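Local coordinates for protein coclaurine N-methyltransferase (Coptis japonica, PDB 6GKV) that catalyses the S-adenosyl-L-methionine-dependent N-methylation of coclaurine and probably of related tetrahydroisoquinolines in plant alkaloid biosynthesis, at residues D23-I28 with G330-G335; L128-G133 with A180-H185; E198-M203 with E207-K212. One frame throughout, in Å; residues are numbered along the deposited sequence.

Contact 1. Residues D23-I28 with G330-G335. With F2W (6,7-dimethoxy-2-methyl-1,2,3,4-tetrahydroisoquinolin-2-ium), chain D.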
loop_
_atom_site.group_PDB
_atom_site.type_symbol
_atom_site.label_atom_id
_atom_site.label_comp_id
_atom_site.label_asym_id
_atom_site.label_seq_id
_atom_site.Cartn_x
_atom_site.Cartn_y
_atom_site.Cartn_z
ATOM N N ASP A 23 11.561 -19.404 -28.843
ATOM C CA ASP A 23 11.677 -18.121 -29.515
ATOM C C ASP A 23 10.564 -17.178 -29.041
ATOM O O ASP A 23 10.752 -15.965 -28.992
ATOM C CB ASP A 23 11.621 -18.303 -31.039
ATOM C CG ASP A 23 12.915 -18.886 -31.623
ATOM O OD1 ASP A 23 13.070 -20.127 -31.658
ATOM O OD2 ASP A 23 13.764 -18.099 -32.086
ATOM N N ILE A 24 9.405 -17.740 -28.701
ATOM C CA ILE A 24 8.259 -16.934 -28.269
ATOM C C ILE A 24 8.497 -16.430 -26.862
ATOM O O ILE A 24 8.292 -15.249 -26.579
ATOM C CB ILE A 24 6.911 -17.711 -28.285
ATOM C CG1 ILE A 24 6.622 -18.365 -29.645
ATOM C CG2 ILE A 24 5.742 -16.789 -27.878
ATOM C CD1 ILE A 24 5.306 -19.169 -29.642
ATOM N N LYS A 25 8.938 -17.333 -25.989
ATOM C CA LYS A 25 9.305 -16.987 -24.611
ATOM C C LYS A 25 10.401 -15.921 -24.578
ATOM O O LYS A 25 10.286 -14.923 -23.869
ATOM C CB LYS A 25 9.760 -18.228 -23.849
ATOM C CG LYS A 25 8.617 -19.210 -23.495
ATOM C CD LYS A 25 9.180 -20.579 -23.085
ATOM C CE LYS A 25 8.105 -21.490 -22.517
ATOM N NZ LYS A 25 8.652 -22.846 -22.172
ATOM N N GLN A 26 11.455 -16.120 -25.368
ATOM C CA GLN A 26 12.492 -15.109 -25.486
ATOM C C GLN A 26 11.948 -13.731 -25.874
ATOM O O GLN A 26 12.376 -12.728 -25.325
ATOM C CB GLN A 26 13.544 -15.546 -26.506
ATOM C CG GLN A 26 14.755 -14.651 -26.544
ATOM C CD GLN A 26 15.838 -15.190 -27.446
ATOM O OE1 GLN A 26 16.377 -14.478 -28.291
ATOM N NE2 GLN A 26 16.152 -16.464 -27.281
ATOM N N LEU A 27 11.013 -13.675 -26.819
ATOM C CA LEU A 27 10.501 -12.382 -27.285
ATOM C C LEU A 27 9.582 -11.740 -26.251
ATOM O O LEU A 27 9.533 -10.507 -26.128
ATOM C CB LEU A 27 9.758 -12.533 -28.619
ATOM C CG LEU A 27 10.619 -12.859 -29.842
ATOM C CD1 LEU A 27 9.760 -13.143 -31.071
ATOM C CD2 LEU A 27 11.583 -11.723 -30.120
ATOM N N ILE A 28 8.837 -12.584 -25.540
ATOM C CA ILE A 28 7.937 -12.126 -24.493
ATOM C C ILE A 28 8.769 -11.494 -23.379
ATOM O O ILE A 28 8.494 -10.367 -22.966
ATOM C CB ILE A 28 7.056 -13.286 -23.960
ATOM C CG1 ILE A 28 6.016 -13.662 -25.019
ATOM C CG2 ILE A 28 6.367 -12.895 -22.685
ATOM C CD1 ILE A 28 5.056 -14.753 -24.616
ATOM N N GLY A 330 0.944 -16.080 -19.903
ATOM C CA GLY A 330 0.810 -16.362 -18.485
ATOM C C GLY A 330 2.070 -16.942 -17.865
ATOM O O GLY A 330 2.507 -16.494 -16.806
ATOM N N MET A 331 2.657 -17.939 -18.519
ATOM C CA MET A 331 3.886 -18.553 -18.012
ATOM C C MET A 331 5.027 -17.559 -17.790
ATOM O O MET A 331 5.608 -17.496 -16.723
ATOM C CB MET A 331 4.376 -19.638 -18.959
ATOM C CG MET A 331 3.909 -21.020 -18.599
ATOM S SD MET A 331 4.539 -22.219 -19.782
ATOM C CE MET A 331 6.276 -22.128 -19.460
ATOM N N GLU A 332 5.344 -16.789 -18.811
ATOM C CA GLU A 332 6.517 -15.949 -18.751
ATOM C C GLU A 332 6.283 -14.709 -17.912
ATOM O O GLU A 332 7.203 -14.210 -17.280
ATOM C CB GLU A 332 6.953 -15.537 -20.158
ATOM C CG GLU A 332 7.480 -16.667 -21.018
ATOM C CD GLU A 332 8.574 -17.452 -20.354
ATOM O OE1 GLU A 332 9.614 -16.843 -19.999
ATOM O OE2 GLU A 332 8.396 -18.685 -20.195
ATOM N N MET A 333 5.062 -14.187 -17.931
ATOM C CA MET A 333 4.796 -12.939 -17.250
ATOM C C MET A 333 4.841 -13.157 -15.738
ATOM O O MET A 333 5.549 -12.468 -15.014
ATOM C CB MET A 333 3.449 -12.373 -17.682
ATOM C CG MET A 333 2.919 -11.369 -16.728
ATOM S SD MET A 333 1.334 -10.669 -17.089
ATOM C CE MET A 333 1.917 -9.389 -18.063
ATOM N N PHE A 334 4.094 -14.146 -15.272
ATOM C CA PHE A 334 4.024 -14.424 -13.859
ATOM C C PHE A 334 5.240 -15.158 -13.314
ATOM O O PHE A 334 5.568 -15.004 -12.151
ATOM C CB PHE A 334 2.746 -15.183 -13.577
ATOM C CG PHE A 334 1.552 -14.310 -13.694
ATOM C CD1 PHE A 334 0.921 -14.138 -14.930
ATOM C CD2 PHE A 334 1.113 -13.573 -12.596
ATOM C CE1 PHE A 334 -0.154 -13.283 -15.061
ATOM C CE2 PHE A 334 0.034 -12.709 -12.721
ATOM C CZ PHE A 334 -0.598 -12.569 -13.945
ATOM N N GLY A 335 5.919 -15.938 -14.143
ATOM C CA GLY A 335 7.124 -16.623 -13.694
ATOM C C GLY A 335 8.362 -15.751 -13.782
ATOM O O GLY A 335 9.428 -16.163 -13.333
HETATM C CAM F2W D . -2.595 -15.584 -18.924
HETATM O OAK F2W D . -2.422 -14.227 -18.455
HETATM C CAB F2W D . -3.517 -13.832 -17.728
HETATM C CAA F2W D . -4.605 -14.671 -17.460
HETATM C CAF F2W D . -5.669 -14.158 -16.723
HETATM C CAJ F2W D . -6.770 -14.922 -16.377
HETATM C CAI F2W D . -8.098 -14.170 -16.040
HETATM N NAH F2W D . -7.740 -13.282 -14.921
HETATM C CAO F2W D . -8.930 -12.414 -14.829
HETATM C CAG F2W D . -6.740 -12.445 -15.590
HETATM C CAE F2W D . -5.614 -12.892 -16.206
HETATM C CAD F2W D . -4.546 -12.047 -16.499
HETATM C CAC F2W D . -3.480 -12.540 -17.230
HETATM O OAL F2W D . -2.374 -11.808 -17.575
HETATM C CAN F2W D . -2.257 -10.455 -17.094
#

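Contact 2. Residues L128-G133 with A180-H185. With SAH (S-adenosyl-L-homocysteine), chain C.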
loop_
_atom_site.group_PDB
_atom_site.type_symbol
_atom_site.label_atom_id
_atom_site.label_comp_id
_atom_site.label_asym_id
_atom_site.label_seq_id
_atom_site.Cartn_x
_atom_site.Cartn_y
_atom_site.Cartn_z
ATOM N N LEU A 128 -21.919 -15.507 -2.099
ATOM C CA LEU A 128 -22.047 -14.932 -3.439
ATOM C C LEU A 128 -20.726 -14.982 -4.192
ATOM O O LEU A 128 -19.701 -14.479 -3.722
ATOM C CB LEU A 128 -22.529 -13.495 -3.347
ATOM C CG LEU A 128 -22.686 -12.698 -4.634
ATOM C CD1 LEU A 128 -23.674 -13.386 -5.549
ATOM C CD2 LEU A 128 -23.156 -11.283 -4.305
ATOM N N ASP A 129 -20.759 -15.588 -5.372
ATOM C CA ASP A 129 -19.566 -15.756 -6.186
ATOM C C ASP A 129 -19.657 -14.865 -7.423
ATOM O O ASP A 129 -20.270 -15.242 -8.423
ATOM C CB ASP A 129 -19.406 -17.228 -6.566
ATOM C CG ASP A 129 -18.130 -17.502 -7.325
ATOM O OD1 ASP A 129 -17.207 -16.665 -7.276
ATOM O OD2 ASP A 129 -18.039 -18.576 -7.951
ATOM N N LEU A 130 -19.052 -13.678 -7.340
ATOM C CA LEU A 130 -19.135 -12.692 -8.415
ATOM C C LEU A 130 -18.133 -12.980 -9.516
ATOM O O LEU A 130 -16.919 -12.936 -9.293
ATOM C CB LEU A 130 -18.920 -11.274 -7.880
ATOM C CG LEU A 130 -20.071 -10.709 -7.048
ATOM C CD1 LEU A 130 -19.764 -9.314 -6.539
ATOM C CD2 LEU A 130 -21.332 -10.699 -7.882
ATOM N N GLY A 131 -18.654 -13.270 -10.710
ATOM C CA GLY A 131 -17.817 -13.599 -11.841
ATOM C C GLY A 131 -17.298 -15.015 -11.700
ATOM O O GLY A 131 -16.089 -15.259 -11.703
ATOM N N CYS A 132 -18.237 -15.948 -11.625
ATOM C CA CYS A 132 -17.993 -17.316 -11.193
ATOM C C CYS A 132 -17.266 -18.247 -12.167
ATOM O O CYS A 132 -16.921 -19.384 -11.800
ATOM C CB CYS A 132 -19.337 -17.945 -10.853
ATOM S SG CYS A 132 -20.410 -18.009 -12.280
ATOM N N GLY A 133 -17.068 -17.802 -13.407
ATOM C CA GLY A 133 -16.466 -18.658 -14.420
ATOM C C GLY A 133 -17.294 -19.908 -14.663
ATOM O O GLY A 133 -18.500 -19.826 -14.876
ATOM N N ALA A 180 -26.296 -11.902 -15.145
ATOM C CA ALA A 180 -26.338 -10.442 -14.987
ATOM C C ALA A 180 -25.034 -9.746 -15.361
ATOM O O ALA A 180 -23.955 -10.308 -15.194
ATOM C CB ALA A 180 -26.702 -10.080 -13.550
ATOM N N ASP A 181 -25.142 -8.518 -15.866
ATOM C CA ASP A 181 -23.981 -7.655 -16.031
ATOM C C ASP A 181 -23.740 -7.006 -14.669
ATOM O O ASP A 181 -24.573 -6.251 -14.172
ATOM C CB ASP A 181 -24.198 -6.612 -17.137
ATOM C CG ASP A 181 -23.003 -5.667 -17.318
ATOM O OD1 ASP A 181 -21.866 -6.032 -16.958
ATOM O OD2 ASP A 181 -23.197 -4.549 -17.835
ATOM N N ILE A 182 -22.616 -7.335 -14.045
ATOM C CA ILE A 182 -22.323 -6.833 -12.714
ATOM C C ILE A 182 -22.134 -5.314 -12.768
ATOM O O ILE A 182 -22.396 -4.613 -11.786
ATOM C CB ILE A 182 -21.089 -7.553 -12.129
ATOM C CG1 ILE A 182 -21.396 -9.048 -12.016
ATOM C CG2 ILE A 182 -20.698 -6.987 -10.760
ATOM C CD1 ILE A 182 -20.229 -9.901 -11.552
ATOM N N THR A 183 -21.713 -4.814 -13.929
ATOM C CA THR A 183 -21.602 -3.374 -14.183
ATOM C C THR A 183 -22.914 -2.629 -13.911
ATOM O O THR A 183 -22.918 -1.508 -13.406
ATOM C CB THR A 183 -21.173 -3.117 -15.643
ATOM O OG1 THR A 183 -19.830 -3.569 -15.817
ATOM C CG2 THR A 183 -21.261 -1.638 -16.006
ATOM N N THR A 184 -24.032 -3.262 -14.247
ATOM C CA THR A 184 -25.331 -2.608 -14.127
ATOM C C THR A 184 -26.296 -3.331 -13.198
ATOM O O THR A 184 -27.419 -2.869 -12.997
ATOM C CB THR A 184 -26.037 -2.470 -15.499
ATOM O OG1 THR A 184 -26.043 -3.737 -16.169
ATOM C CG2 THR A 184 -25.347 -1.442 -16.369
ATOM N N HIS A 185 -25.892 -4.466 -12.642
ATOM C CA HIS A 185 -26.854 -5.225 -11.858
ATOM C C HIS A 185 -27.106 -4.597 -10.488
ATOM O O HIS A 185 -26.181 -4.303 -9.726
ATOM C CB HIS A 185 -26.419 -6.684 -11.686
ATOM C CG HIS A 185 -27.471 -7.541 -11.043
ATOM N ND1 HIS A 185 -28.610 -7.934 -11.704
ATOM C CD2 HIS A 185 -27.565 -8.037 -9.786
ATOM C CE1 HIS A 185 -29.364 -8.656 -10.885
ATOM N NE2 HIS A 185 -28.752 -8.731 -9.721
HETATM N N SAH C . -13.884 -16.441 -11.266
HETATM C CA SAH C . -13.736 -17.506 -12.248
HETATM C CB SAH C . -13.335 -16.943 -13.604
HETATM C CG SAH C . -12.441 -15.706 -13.576
HETATM S SD SAH C . -12.237 -15.010 -15.239
HETATM C C SAH C . -12.710 -18.539 -11.809
HETATM O O SAH C . -11.934 -18.240 -10.900
HETATM O OXT SAH C . -12.637 -19.659 -12.345
HETATM C "C5'" SAH C . -13.366 -13.624 -14.926
HETATM C "C4'" SAH C . -14.833 -14.027 -14.734
HETATM O "O4'" SAH C . -15.642 -12.876 -14.544
HETATM C "C3'" SAH C . -15.405 -14.764 -15.937
HETATM O "O3'" SAH C . -16.291 -15.755 -15.480
HETATM C "C2'" SAH C . -16.229 -13.740 -16.677
HETATM O "O2'" SAH C . -17.316 -14.389 -17.290
HETATM C "C1'" SAH C . -16.653 -12.809 -15.542
HETATM N N9 SAH C . -16.886 -11.414 -15.982
HETATM C C8 SAH C . -16.046 -10.589 -16.700
HETATM N N7 SAH C . -16.667 -9.395 -16.879
HETATM C C5 SAH C . -17.893 -9.446 -16.286
HETATM C C6 SAH C . -18.940 -8.524 -16.170
HETATM N N6 SAH C . -18.848 -7.302 -16.703
HETATM N N1 SAH C . -20.090 -8.890 -15.494
HETATM C C2 SAH C . -20.203 -10.156 -14.947
HETATM N N3 SAH C . -19.167 -11.060 -15.063
HETATM C C4 SAH C . -18.035 -10.710 -15.724
#

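Contact 3. Residues E198-M203 with E207-K212. With SAH (S-adenosyl-L-homocysteine), chain C; F2W (6,7-dimethoxy-2-methyl-1,2,3,4-tetrahydroisoquinolin-2-ium), chain D.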
loop_
_atom_site.group_PDB
_atom_site.type_symbol
_atom_site.label_atom_id
_atom_site.label_comp_id
_atom_site.label_asym_id
_atom_site.label_seq_id
_atom_site.Cartn_x
_atom_site.Cartn_y
_atom_site.Cartn_z
ATOM N N GLU A 198 -10.672 -12.641 -9.502
ATOM C CA GLU A 198 -10.087 -12.143 -10.747
ATOM C C GLU A 198 -11.167 -11.602 -11.666
ATOM O O GLU A 198 -11.335 -12.071 -12.775
ATOM C CB GLU A 198 -9.250 -13.236 -11.431
ATOM C CG GLU A 198 -8.003 -13.601 -10.624
ATOM C CD GLU A 198 -7.070 -14.567 -11.326
ATOM O OE1 GLU A 198 -7.134 -14.688 -12.572
ATOM O OE2 GLU A 198 -6.276 -15.225 -10.620
ATOM N N LEU A 199 -11.886 -10.593 -11.182
ATOM C CA LEU A 199 -12.954 -9.960 -11.944
ATOM C C LEU A 199 -12.619 -8.499 -12.199
ATOM O O LEU A 199 -12.852 -7.979 -13.292
ATOM C CB LEU A 199 -14.277 -10.064 -11.199
ATOM C CG LEU A 199 -15.427 -9.234 -11.777
ATOM C CD1 LEU A 199 -15.940 -9.855 -13.075
ATOM C CD2 LEU A 199 -16.546 -9.064 -10.757
ATOM N N PHE A 200 -12.044 -7.859 -11.186
ATOM C CA PHE A 200 -11.756 -6.421 -11.187
ATOM C C PHE A 200 -10.819 -5.984 -12.281
ATOM O O PHE A 200 -10.884 -4.833 -12.726
ATOM C CB PHE A 200 -11.159 -5.995 -9.830
ATOM C CG PHE A 200 -12.179 -5.814 -8.746
ATOM C CD1 PHE A 200 -13.367 -6.536 -8.755
ATOM C CD2 PHE A 200 -11.975 -4.879 -7.740
ATOM C CE1 PHE A 200 -14.335 -6.349 -7.755
ATOM C CE2 PHE A 200 -12.946 -4.679 -6.735
ATOM C CZ PHE A 200 -14.122 -5.415 -6.744
ATOM N N GLU A 201 -9.941 -6.895 -12.709
ATOM C CA GLU A 201 -9.032 -6.644 -13.830
ATOM C C GLU A 201 -9.746 -6.191 -15.120
ATOM O O GLU A 201 -9.128 -5.580 -16.004
ATOM C CB GLU A 201 -8.199 -7.902 -14.124
ATOM C CG GLU A 201 -7.171 -8.260 -13.017
ATOM C CD GLU A 201 -7.690 -9.284 -12.021
ATOM O OE1 GLU A 201 -8.871 -9.219 -11.645
ATOM O OE2 GLU A 201 -6.916 -10.185 -11.632
ATOM N N HIS A 202 -11.039 -6.504 -15.213
ATOM C CA HIS A 202 -11.894 -6.144 -16.352
ATOM C C HIS A 202 -12.719 -4.894 -16.096
ATOM O O HIS A 202 -13.402 -4.385 -16.982
ATOM C CB HIS A 202 -12.834 -7.297 -16.665
ATOM C CG HIS A 202 -12.133 -8.554 -17.066
ATOM N ND1 HIS A 202 -11.250 -8.606 -18.125
ATOM C CD2 HIS A 202 -12.198 -9.811 -16.566
ATOM C CE1 HIS A 202 -10.797 -9.841 -18.257
ATOM N NE2 HIS A 202 -11.359 -10.590 -17.325
ATOM N N MET A 203 -12.676 -4.424 -14.853
ATOM C CA MET A 203 -13.451 -3.263 -14.448
ATOM C C MET A 203 -12.585 -2.031 -14.519
ATOM O O MET A 203 -11.407 -2.131 -14.825
ATOM C CB MET A 203 -14.008 -3.446 -13.039
ATOM C CG MET A 203 -14.717 -4.764 -12.835
ATOM S SD MET A 203 -16.218 -4.916 -13.828
ATOM C CE MET A 203 -15.950 -6.500 -14.624
ATOM N N GLU A 207 -14.179 2.477 -7.185
ATOM C CA GLU A 207 -14.960 3.132 -6.136
ATOM C C GLU A 207 -16.466 2.854 -6.343
ATOM O O GLU A 207 -17.177 2.546 -5.380
ATOM C CB GLU A 207 -14.671 4.646 -6.107
ATOM C CG GLU A 207 -15.549 5.449 -5.148
ATOM C CD GLU A 207 -15.473 6.955 -5.387
ATOM O OE1 GLU A 207 -14.396 7.454 -5.763
ATOM O OE2 GLU A 207 -16.498 7.645 -5.216
ATOM N N LEU A 208 -16.946 2.939 -7.589
ATOM C CA LEU A 208 -18.372 2.677 -7.869
ATOM C C LEU A 208 -18.697 1.192 -7.727
ATOM O O LEU A 208 -19.683 0.832 -7.108
ATOM C CB LEU A 208 -18.778 3.170 -9.261
ATOM C CG LEU A 208 -18.931 4.688 -9.420
ATOM C CD1 LEU A 208 -19.353 5.050 -10.837
ATOM C CD2 LEU A 208 -19.922 5.262 -8.418
ATOM N N LEU A 209 -17.847 0.334 -8.270
ATOM C CA LEU A 209 -18.026 -1.112 -8.131
ATOM C C LEU A 209 -18.037 -1.588 -6.663
ATOM O O LEU A 209 -18.906 -2.375 -6.271
ATOM C CB LEU A 209 -16.922 -1.850 -8.899
ATOM C CG LEU A 209 -17.136 -3.356 -8.944
ATOM C CD1 LEU A 209 -18.502 -3.638 -9.552
ATOM C CD2 LEU A 209 -16.060 -4.019 -9.742
ATOM N N LEU A 210 -17.070 -1.129 -5.862
ATOM C CA LEU A 210 -17.011 -1.509 -4.450
ATOM C C LEU A 210 -18.139 -0.874 -3.618
ATOM O O LEU A 210 -18.612 -1.480 -2.642
ATOM C CB LEU A 210 -15.637 -1.156 -3.854
ATOM C CG LEU A 210 -14.553 -2.171 -4.271
ATOM C CD1 LEU A 210 -13.160 -1.716 -3.890
ATOM C CD2 LEU A 210 -14.819 -3.579 -3.714
ATOM N N ARG A 211 -18.591 0.325 -3.993
ATOM C CA ARG A 211 -19.769 0.882 -3.343
ATOM C C ARG A 211 -20.949 -0.079 -3.536
ATOM O O ARG A 211 -21.662 -0.408 -2.578
ATOM C CB ARG A 211 -20.113 2.281 -3.881
ATOM C CG ARG A 211 -21.235 3.019 -3.091
ATOM C CD ARG A 211 -21.400 4.477 -3.546
ATOM N NE ARG A 211 -20.108 5.146 -3.710
ATOM C CZ ARG A 211 -19.368 5.633 -2.710
ATOM N NH1 ARG A 211 -19.790 5.542 -1.454
ATOM N NH2 ARG A 211 -18.202 6.218 -2.960
ATOM N N LYS A 212 -21.136 -0.542 -4.769
ATOM C CA LYS A 212 -22.239 -1.447 -5.085
ATOM C C LYS A 212 -22.129 -2.765 -4.304
ATOM O O LYS A 212 -23.071 -3.182 -3.638
ATOM C CB LYS A 212 -22.293 -1.722 -6.601
ATOM C CG LYS A 212 -23.350 -2.729 -7.016
ATOM C CD LYS A 212 -23.350 -2.980 -8.517
ATOM C CE LYS A 212 -24.008 -1.846 -9.283
ATOM N NZ LYS A 212 -23.752 -1.968 -10.732
HETATM N N SAH C . -13.884 -16.441 -11.266
HETATM C CA SAH C . -13.736 -17.506 -12.248
HETATM C CB SAH C . -13.335 -16.943 -13.604
HETATM C CG SAH C . -12.441 -15.706 -13.576
HETATM S SD SAH C . -12.237 -15.010 -15.239
HETATM C C SAH C . -12.710 -18.539 -11.809
HETATM O O SAH C . -11.934 -18.240 -10.900
HETATM O OXT SAH C . -12.637 -19.659 -12.345
HETATM C "C5'" SAH C . -13.366 -13.624 -14.926
HETATM C "C4'" SAH C . -14.833 -14.027 -14.734
HETATM O "O4'" SAH C . -15.642 -12.876 -14.544
HETATM C "C3'" SAH C . -15.405 -14.764 -15.937
HETATM O "O3'" SAH C . -16.291 -15.755 -15.480
HETATM C "C2'" SAH C . -16.229 -13.740 -16.677
HETATM O "O2'" SAH C . -17.316 -14.389 -17.290
HETATM C "C1'" SAH C . -16.653 -12.809 -15.542
HETATM N N9 SAH C . -16.886 -11.414 -15.982
HETATM C C8 SAH C . -16.046 -10.589 -16.700
HETATM N N7 SAH C . -16.667 -9.395 -16.879
HETATM C C5 SAH C . -17.893 -9.446 -16.286
HETATM C C6 SAH C . -18.940 -8.524 -16.170
HETATM N N6 SAH C . -18.848 -7.302 -16.703
HETATM N N1 SAH C . -20.090 -8.890 -15.494
HETATM C C2 SAH C . -20.203 -10.156 -14.947
HETATM N N3 SAH C . -19.167 -11.060 -15.063
HETATM C C4 SAH C . -18.035 -10.710 -15.724
HETATM C CAM F2W D . -2.595 -15.584 -18.924
HETATM O OAK F2W D . -2.422 -14.227 -18.455
HETATM C CAB F2W D . -3.517 -13.832 -17.728
HETATM C CAA F2W D . -4.605 -14.671 -17.460
HETATM C CAF F2W D . -5.669 -14.158 -16.723
HETATM C CAJ F2W D . -6.770 -14.922 -16.377
HETATM C CAI F2W D . -8.098 -14.170 -16.040
HETATM N NAH F2W D . -7.740 -13.282 -14.921
HETATM C CAO F2W D . -8.930 -12.414 -14.829
HETATM C CAG F2W D . -6.740 -12.445 -15.590
HETATM C CAE F2W D . -5.614 -12.892 -16.206
HETATM C CAD F2W D . -4.546 -12.047 -16.499
HETATM C CAC F2W D . -3.480 -12.540 -17.230
HETATM O OAL F2W D . -2.374 -11.808 -17.575
HETATM C CAN F2W D . -2.257 -10.455 -17.094
#

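Contact 1. Residues D23-I28 with G330-G335
Lys25 and Glu332 have the nearest CA atoms where helix 23-28 and helix 330-335 pass each other, their axes 9.8 Å apart at closest approach and crossing at -41°. The lysine chain, extended beyond CG, runs across the glutamate at about a right angle, and the meeting is along its methylenes: Lys25 CG lies 3.3 Å from Glu332 OE2. The ammonium is carried past the carboxylate, Lys25 NZ ending 4.6 Å from Glu332 OE2, so the opposite charges probably attract at a distance, without a salt bridge. Glu332 bends at chi2 (-53°), which folds its carboxylate back over Lys25 CB and CG; its direct ionic partner is Arg29, one turn further along the first helix, through OE1. Beyond the carboxylate, Lys25 CE reaches the terminal methyl of Met331, 3.6 Å from its CE. Ile28 turns its CG2 branch to Glu332 CB at 3.7 Å, and the side chain also packs on Trp245 and Phe246. With the Lys25 chain cut back to an alanine, the Glu332 carboxylate is likely to lose its methylene cover on this side, and Met331 CE its packing against Lys25 CE. Elsewhere helix 330-335 borders the pocket holding N-methylheliamine, the methylated product, where Gly330 CA lies 3.5 Å from F2W CAM and Met333 SD touches the methoxy carbon CAN. This is helix-on-helix packing behind one wall of the tetrahydroisoquinoline pocket.

Contact 2. Residues L128-G133 with A180-H185
Leu130 and Ile182 cross at a slant, methyl against methyl, beside the adenine end of the cofactor site in a Rossmann-like methyltransferase fold. Leu130 ends strand 126-130 and leads into the glycine-containing turn Gly131 to Gly133, consistent with the GxGxxA motif of this fold. The side-chain contact rests on Leu130 CD2, 3.9 Å from Ile182 CD1, and the same isoleucine methyl also reaches the backbone at Gly131 N. Ile182 places CG1 anti to its carbonyl carbon (chi1 -62°) and extends it further (chi2 176°), a shape that brings the branch obliquely over the C2 corner of the adenine, with both CG1 and CD1 3.4 Å from SAH C2. Leu130 is backed by Val153, Ile194 and Val196 of the neighbouring strands, which joins the isoleucine to the core of the sheet. Polar contacts grip the ligand at both ends. At the amino-acid end the ligand's amine SAH N donates to Gly131 O, though the modelled bond is unusually short and its length uncertain. Both glycines of the turn have positive phi, and a CB on either would run into SAH, at O4' for Gly131 and at CA for Gly133. At the other end Ile182 N gives a weak bond to SAH N1, consistent with recognition of the N1/N6 edge of adenine, and Asp181 OD1 accepts one from the adenine amine, 3.3 Å from SAH N6.

Contact 3. Residues E198-M203 with E207-K212
The Phe200 ring takes Leu209 over one face and Leu210 at its edge, near the ring plane, in the segment that follows strand 191-197 of the Rossmann-like fold and leads into helix 206-215. Leu209 CD2 sits 3.9 Å from the ring centroid and 25° off the normal, a CH-pi contact displaced toward the rim, where Phe200 CE1 is its nearest ring atom. The Leu210 side chain runs at about a right angle to that of Phe200 and brings CD2 to the ring edge, 3.6 Å from Phe200 CZ. Both leucines thus use CD2, one over the face and one at the edge. Leu209 places CG anti to the backbone N (chi1 -173°), bringing CD2 to both Phe200 and Met203; Met203 CG meets this methyl at 3.5 Å, roughly at right angles to the ring contact. The methionine chain then bends at chi2 and chi3, turning its CE away to the adenine, 3.7 Å from SAH N6. On the helix surface Arg211 NH2 forms a salt bridge with Glu207 OE2, one turn earlier, and NH1 has a second carboxylate in Asp270. Glu198 and His202 line the ligand pockets. His202 is held by Tyr75 and by the backbone of Thr255, while the carboxylate of Glu198 is braced at OE2 by Cys94 N. Its other oxygen accepts a hydrogen bond from the ammonium of the bound product, with F2W NAH 2.8 Å from Glu198 OE1.

Contacts 2 and 3 are close neighbours, their centres 10 Å apart, and follow each other along the chain. They touch through Lys212, whose NZ lies 3.2 Å from Ile182 O in a probable hydrogen bond, tying helix 206-215 to the adenine-binding loop. Both line SAH: contact 2 at the adenine and amino-acid ends, contact 3 at the ribose and adenine and also at the methylated amine of F2W. Contact 1, whose chain span encloses the other two, lies across the chain's centre, about 28 Å from contact 3 between centres. Its second helix nevertheless meets the methoxy end of F2W, so the bound N-methylheliamine bridges contacts 1 and 3.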